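Local coordinates for variant surface glycoprotein MITAT 1.1 (Trypanosoma brucei brucei, PDB 5LY9) that forms a coat on the parasite surface and is one of many antigenically distinct variants by which the trypanosome evades the host immune response, at residues Leu111-Leu115 and Cys190-Ser194; Ile324-Ala329 and Asp348-Tyr353. All coordinates share one frame; numbering follows the deposited sequence.

Interaction 1: residues Leu111-Leu115 and Cys190-Ser194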
loop_
_atom_site.group_PDB
_atom_site.type_symbol
_atom_site.label_atom_id
_atom_site.label_comp_id
_atom_site.label_asym_id
_atom_site.label_seq_id
_atom_site.Cartn_x
_atom_site.Cartn_y
_atom_site.Cartn_z
ATOM N N LEU A 111 -25.512 -3.811 12.205
ATOM C CA LEU A 111 -26.608 -4.756 12.344
ATOM C C LEU A 111 -27.276 -4.531 13.727
ATOM O O LEU A 111 -28.489 -4.440 13.807
ATOM C CB LEU A 111 -26.091 -6.208 12.239
ATOM C CG LEU A 111 -27.135 -7.254 12.580
ATOM C CD1 LEU A 111 -28.317 -7.185 11.599
ATOM C CD2 LEU A 111 -26.523 -8.607 12.566
ATOM N N LEU A 112 -26.488 -4.387 14.789
ATOM C CA LEU A 112 -27.042 -4.159 16.104
ATOM C C LEU A 112 -27.846 -2.875 16.112
ATOM O O LEU A 112 -28.966 -2.845 16.698
ATOM C CB LEU A 112 -26.006 -4.113 17.200
ATOM C CG LEU A 112 -25.280 -5.399 17.517
ATOM C CD1 LEU A 112 -24.225 -5.183 18.612
ATOM C CD2 LEU A 112 -26.245 -6.471 17.826
ATOM N N GLU A 113 -27.330 -1.809 15.502
ATOM C CA GLU A 113 -28.106 -0.576 15.398
ATOM C C GLU A 113 -29.444 -0.767 14.721
ATOM O O GLU A 113 -30.472 -0.125 15.070
ATOM C CB GLU A 113 -27.287 0.513 14.705
ATOM C CG GLU A 113 -27.842 1.887 14.915
ATOM C CD GLU A 113 -26.960 2.984 14.290
ATOM O OE1 GLU A 113 -25.756 2.693 13.958
ATOM O OE2 GLU A 113 -27.488 4.134 14.134
ATOM N N SER A 114 -29.447 -1.628 13.734
ATOM C CA SER A 114 -30.619 -1.818 12.873
ATOM C C SER A 114 -31.680 -2.695 13.480
ATOM O O SER A 114 -32.810 -2.675 13.013
ATOM C CB SER A 114 -30.204 -2.435 11.540
ATOM O OG SER A 114 -29.263 -1.575 10.862
ATOM N N LEU A 115 -31.359 -3.421 14.527
ATOM C CA LEU A 115 -32.329 -4.310 15.148
ATOM C C LEU A 115 -33.063 -3.594 16.273
ATOM O O LEU A 115 -33.027 -3.975 17.427
ATOM C CB LEU A 115 -31.667 -5.607 15.623
ATOM C CG LEU A 115 -31.004 -6.481 14.589
ATOM C CD1 LEU A 115 -30.271 -7.684 15.224
ATOM C CD2 LEU A 115 -32.051 -6.915 13.546
ATOM N N CYS A 190 -32.397 -7.652 23.111
ATOM C CA CYS A 190 -31.650 -7.876 21.873
ATOM C C CYS A 190 -31.469 -9.377 21.829
ATOM O O CYS A 190 -30.478 -9.924 22.384
ATOM C CB CYS A 190 -30.322 -7.151 21.993
ATOM S SG CYS A 190 -29.330 -7.315 20.477
ATOM N N LYS A 191 -32.426 -10.067 21.183
ATOM C CA LYS A 191 -32.414 -11.514 21.146
ATOM C C LYS A 191 -31.194 -12.040 20.393
ATOM O O LYS A 191 -30.773 -13.184 20.653
ATOM C CB LYS A 191 -33.695 -12.040 20.494
ATOM C CG LYS A 191 -34.887 -11.877 21.396
ATOM C CD LYS A 191 -36.148 -12.519 20.885
ATOM C CE LYS A 191 -36.625 -11.900 19.563
ATOM N NZ LYS A 191 -37.820 -12.727 19.106
ATOM N N LEU A 192 -30.647 -11.224 19.458
ATOM C CA LEU A 192 -29.499 -11.673 18.654
ATOM C C LEU A 192 -28.377 -12.084 19.594
ATOM O O LEU A 192 -27.569 -12.935 19.253
ATOM C CB LEU A 192 -29.011 -10.612 17.701
ATOM C CG LEU A 192 -27.946 -11.128 16.699
ATOM C CD1 LEU A 192 -28.518 -12.199 15.772
ATOM C CD2 LEU A 192 -27.309 -10.002 15.954
ATOM N N LEU A 193 -28.332 -11.466 20.797
ATOM C CA LEU A 193 -27.234 -11.732 21.700
ATOM C C LEU A 193 -27.419 -12.987 22.524
ATOM O O LEU A 193 -26.590 -13.267 23.432
ATOM C CB LEU A 193 -26.939 -10.512 22.578
ATOM C CG LEU A 193 -26.469 -9.303 21.770
ATOM C CD1 LEU A 193 -26.187 -8.144 22.686
ATOM C CD2 LEU A 193 -25.243 -9.557 20.927
ATOM N N SER A 194 -28.486 -13.755 22.279
ATOM C CA SER A 194 -28.596 -15.083 22.945
ATOM C C SER A 194 -28.984 -16.104 21.932
ATOM O O SER A 194 -29.929 -15.901 21.173
ATOM C CB SER A 194 -29.600 -15.114 24.109
ATOM O OG SER A 194 -29.866 -16.483 24.470
#
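Leu111 opens the contact by sending its CD2 methyl to the CD2 methyl of Leu192, 3.7 Å away, the two side chains crossing at about a right angle. Leu111 also packs on Leu111 of the second subunit, consistent with a position close to the dimer axis. Leu112 starts off along the flank of the helix, yet its CD2 branch swings round to reach three partners: CD2 of Leu192 at 4.1 Å, SG of Cys190 at 4.2 Å and, more loosely, CD2 of Leu193. The sulfur of Cys190 is bonded to Cys123, so Leu112 lies against a disulfide whose two cysteines it touches. Here helix 62-114, one of the long helices of the A-type VSG N-terminal domain, runs out beneath the loops of one end of the molecule, and a short 3-10 turn, 191-193, settles on its last turn. Leu115, the first residue to leave helical geometry, completes the apolar patch: its CD1 meets Leu192 CD2 at 3.8 Å and Leu192 CB at 4.0 Å. With CG anti to the backbone N (chi1 -171°), Leu192 turns its CD2 methyl onto both Leu111 and Leu115, while its backbone N is hydrogen-bonded to the hydroxyl of Tyr201 of the second subunit.

Interaction 2: residues Ile324-Ala329 and Asp348-Tyr353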
loop_
_atom_site.group_PDB
_atom_site.type_symbol
_atom_site.label_atom_id
_atom_site.label_comp_id
_atom_site.label_asym_id
_atom_site.label_seq_id
_atom_site.Cartn_x
_atom_site.Cartn_y
_atom_site.Cartn_z
ATOM N N ILE A 324 25.407 26.931 -10.258
ATOM C CA ILE A 324 25.127 26.441 -11.578
ATOM C C ILE A 324 24.636 27.613 -12.411
ATOM O O ILE A 324 23.589 28.185 -12.136
ATOM C CB ILE A 324 24.007 25.350 -11.546
ATOM C CG1 ILE A 324 24.343 24.270 -10.511
ATOM C CG2 ILE A 324 23.829 24.791 -12.934
ATOM C CD1 ILE A 324 25.736 23.692 -10.653
ATOM N N PRO A 325 25.375 27.962 -13.433
ATOM C CA PRO A 325 25.049 29.140 -14.220
ATOM C C PRO A 325 23.854 28.958 -15.090
ATOM O O PRO A 325 23.532 27.835 -15.498
ATOM C CB PRO A 325 26.270 29.363 -15.095
ATOM C CG PRO A 325 27.097 28.201 -14.967
ATOM C CD PRO A 325 26.708 27.426 -13.743
ATOM N N ALA A 326 23.197 30.085 -15.380
ATOM C CA ALA A 326 22.170 30.107 -16.381
ATOM C C ALA A 326 22.780 29.593 -17.677
ATOM O O ALA A 326 23.957 29.799 -17.954
ATOM C CB ALA A 326 21.679 31.525 -16.562
ATOM N N GLY A 327 22.008 28.823 -18.422
ATOM C CA GLY A 327 22.486 28.172 -19.653
ATOM C C GLY A 327 22.752 26.662 -19.549
ATOM O O GLY A 327 22.655 25.984 -20.530
ATOM N N ILE A 328 23.089 26.143 -18.376
ATOM C CA ILE A 328 23.238 24.708 -18.170
ATOM C C ILE A 328 21.820 24.110 -18.160
ATOM O O ILE A 328 20.957 24.602 -17.468
ATOM C CB ILE A 328 23.959 24.415 -16.832
ATOM C CG1 ILE A 328 25.419 24.880 -16.868
ATOM C CG2 ILE A 328 23.889 22.952 -16.468
ATOM C CD1 ILE A 328 26.315 24.087 -17.825
ATOM N N ALA A 329 21.599 23.060 -18.944
ATOM C CA ALA A 329 20.326 22.368 -18.984
ATOM C C ALA A 329 19.124 23.306 -19.253
ATOM O O ALA A 329 18.013 23.084 -18.766
ATOM C CB ALA A 329 20.131 21.572 -17.701
ATOM N N ASP A 348 19.066 16.473 -15.145
ATOM C CA ASP A 348 19.390 17.250 -16.339
ATOM C C ASP A 348 20.767 17.967 -16.184
ATOM O O ASP A 348 21.603 17.980 -17.117
ATOM C CB ASP A 348 18.365 18.377 -16.560
ATOM C CG ASP A 348 17.044 17.915 -17.131
ATOM O OD1 ASP A 348 16.817 16.723 -17.424
ATOM O OD2 ASP A 348 16.162 18.846 -17.265
ATOM N N ILE A 349 20.996 18.592 -15.019
ATOM C CA ILE A 349 22.245 19.295 -14.815
ATOM C C ILE A 349 23.446 18.308 -14.874
ATOM O O ILE A 349 24.470 18.600 -15.502
ATOM C CB ILE A 349 22.236 20.060 -13.467
ATOM C CG1 ILE A 349 21.249 21.270 -13.539
ATOM C CG2 ILE A 349 23.599 20.583 -13.129
ATOM C CD1 ILE A 349 20.751 21.711 -12.177
ATOM N N LEU A 350 23.320 17.185 -14.210
ATOM C CA LEU A 350 24.367 16.171 -14.270
ATOM C C LEU A 350 24.598 15.700 -15.695
ATOM O O LEU A 350 25.773 15.572 -16.109
ATOM C CB LEU A 350 24.135 15.012 -13.371
ATOM C CG LEU A 350 25.237 13.948 -13.364
ATOM C CD1 LEU A 350 26.580 14.613 -12.957
ATOM C CD2 LEU A 350 24.869 12.844 -12.406
ATOM N N SER A 351 23.528 15.465 -16.421
ATOM C CA SER A 351 23.685 15.035 -17.818
ATOM C C SER A 351 24.511 16.026 -18.646
ATOM O O SER A 351 25.380 15.634 -19.406
ATOM C CB SER A 351 22.327 14.820 -18.429
ATOM O OG SER A 351 21.564 13.852 -17.701
ATOM N N ASN A 352 24.193 17.305 -18.492
ATOM C CA ASN A 352 24.853 18.369 -19.230
ATOM C C ASN A 352 26.336 18.410 -18.807
ATOM O O ASN A 352 27.223 18.507 -19.661
ATOM C CB ASN A 352 24.152 19.687 -18.947
ATOM C CG ASN A 352 24.433 20.731 -19.986
ATOM O OD1 ASN A 352 23.699 21.699 -20.136
ATOM N ND2 ASN A 352 25.546 20.577 -20.669
ATOM N N TYR A 353 26.610 18.327 -17.511
ATOM C CA TYR A 353 28.050 18.400 -17.090
ATOM C C TYR A 353 28.831 17.173 -17.436
ATOM O O TYR A 353 30.010 17.351 -17.629
ATOM C CB TYR A 353 28.268 18.727 -15.600
ATOM C CG TYR A 353 28.161 20.182 -15.304
ATOM C CD1 TYR A 353 29.132 21.083 -15.741
ATOM C CD2 TYR A 353 27.091 20.686 -14.593
ATOM C CE1 TYR A 353 29.009 22.429 -15.467
ATOM C CE2 TYR A 353 26.936 22.028 -14.364
ATOM C CZ TYR A 353 27.925 22.901 -14.762
ATOM O OH TYR A 353 27.800 24.230 -14.460
HETATM O O HOH W 1 23.495 23.430 -22.287
HETATM O O HOH W 2 16.634 21.521 -16.812
#
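The amide oxygen of Asn352 is gripped by two donors. Ala329 N reaches OD1 at 2.8 Å, with 160° at the hydrogen; the donor lies in the carbonyl plane, on a lone pair of OD1. A water donates to the same OD1, also at 2.8 Å, and gives its other hydrogen to Gly327 O, so that one side-chain oxygen is tied to the loop backbone at two points. Asn352 can face the loop in this way because its CG stands anti to the backbone N (chi1 -160°). The loop itself is a type II beta turn, Pro325 to Ile328, with Gly327 at its third position, where a positive phi is needed; it belongs to the excursion between the short antiparallel strands 323-324 and 335-336, and it leans on helix 343-367. The apolar half of the contact centres on Ile328. Its CD1 approaches the Tyr353 ring obliquely, 3.7 Å from CZ, its CG1 comes 3.4 Å from the tyrosine OH, and its CG2 lies 3.8 Å from CE2 and also touches Ile349 CG2. The ring's own edge is met in plane by that same Ile349 methyl from one helical turn earlier. Pro325 comes from the opposite direction to the tyrosine, its CD 3.5 Å from the hydroxyl oxygen, and Ile324 adds its CD1 near Tyr353 CE2. At the other end of the segment Ala329 sets its CB 3.8 Å from Asp348 CB, and a second water joins Ala329 O to Asp348 OD2. That carboxylate oxygen also forms a salt bridge with Arg74 of the second subunit. Helix 24-55 lies alongside: Ile349 packs on its Ile51 and Tyr353 on its Lys55, while Leu350, pointing away from the loop, meets Tyr47 and Ile51.

From the N terminus, the chain runs through helices 8-21 and 24-55 into the long helix 62-114, and interaction 1 joins the end of that helix to residues 190-194, closing a loop of 74 residues that includes the three-stranded sheet 135-144 and strand 173-174. Only after this has closed does interaction 2 open: it shuts a far smaller loop of 18 residues, bringing the turn after strand 323-324 against helix 343-367. The two therefore stand in series, neither nested nor crossed. Their centres are about 70 Å apart, on opposite sides of the chain's centre, and both interactions also touch the second subunit.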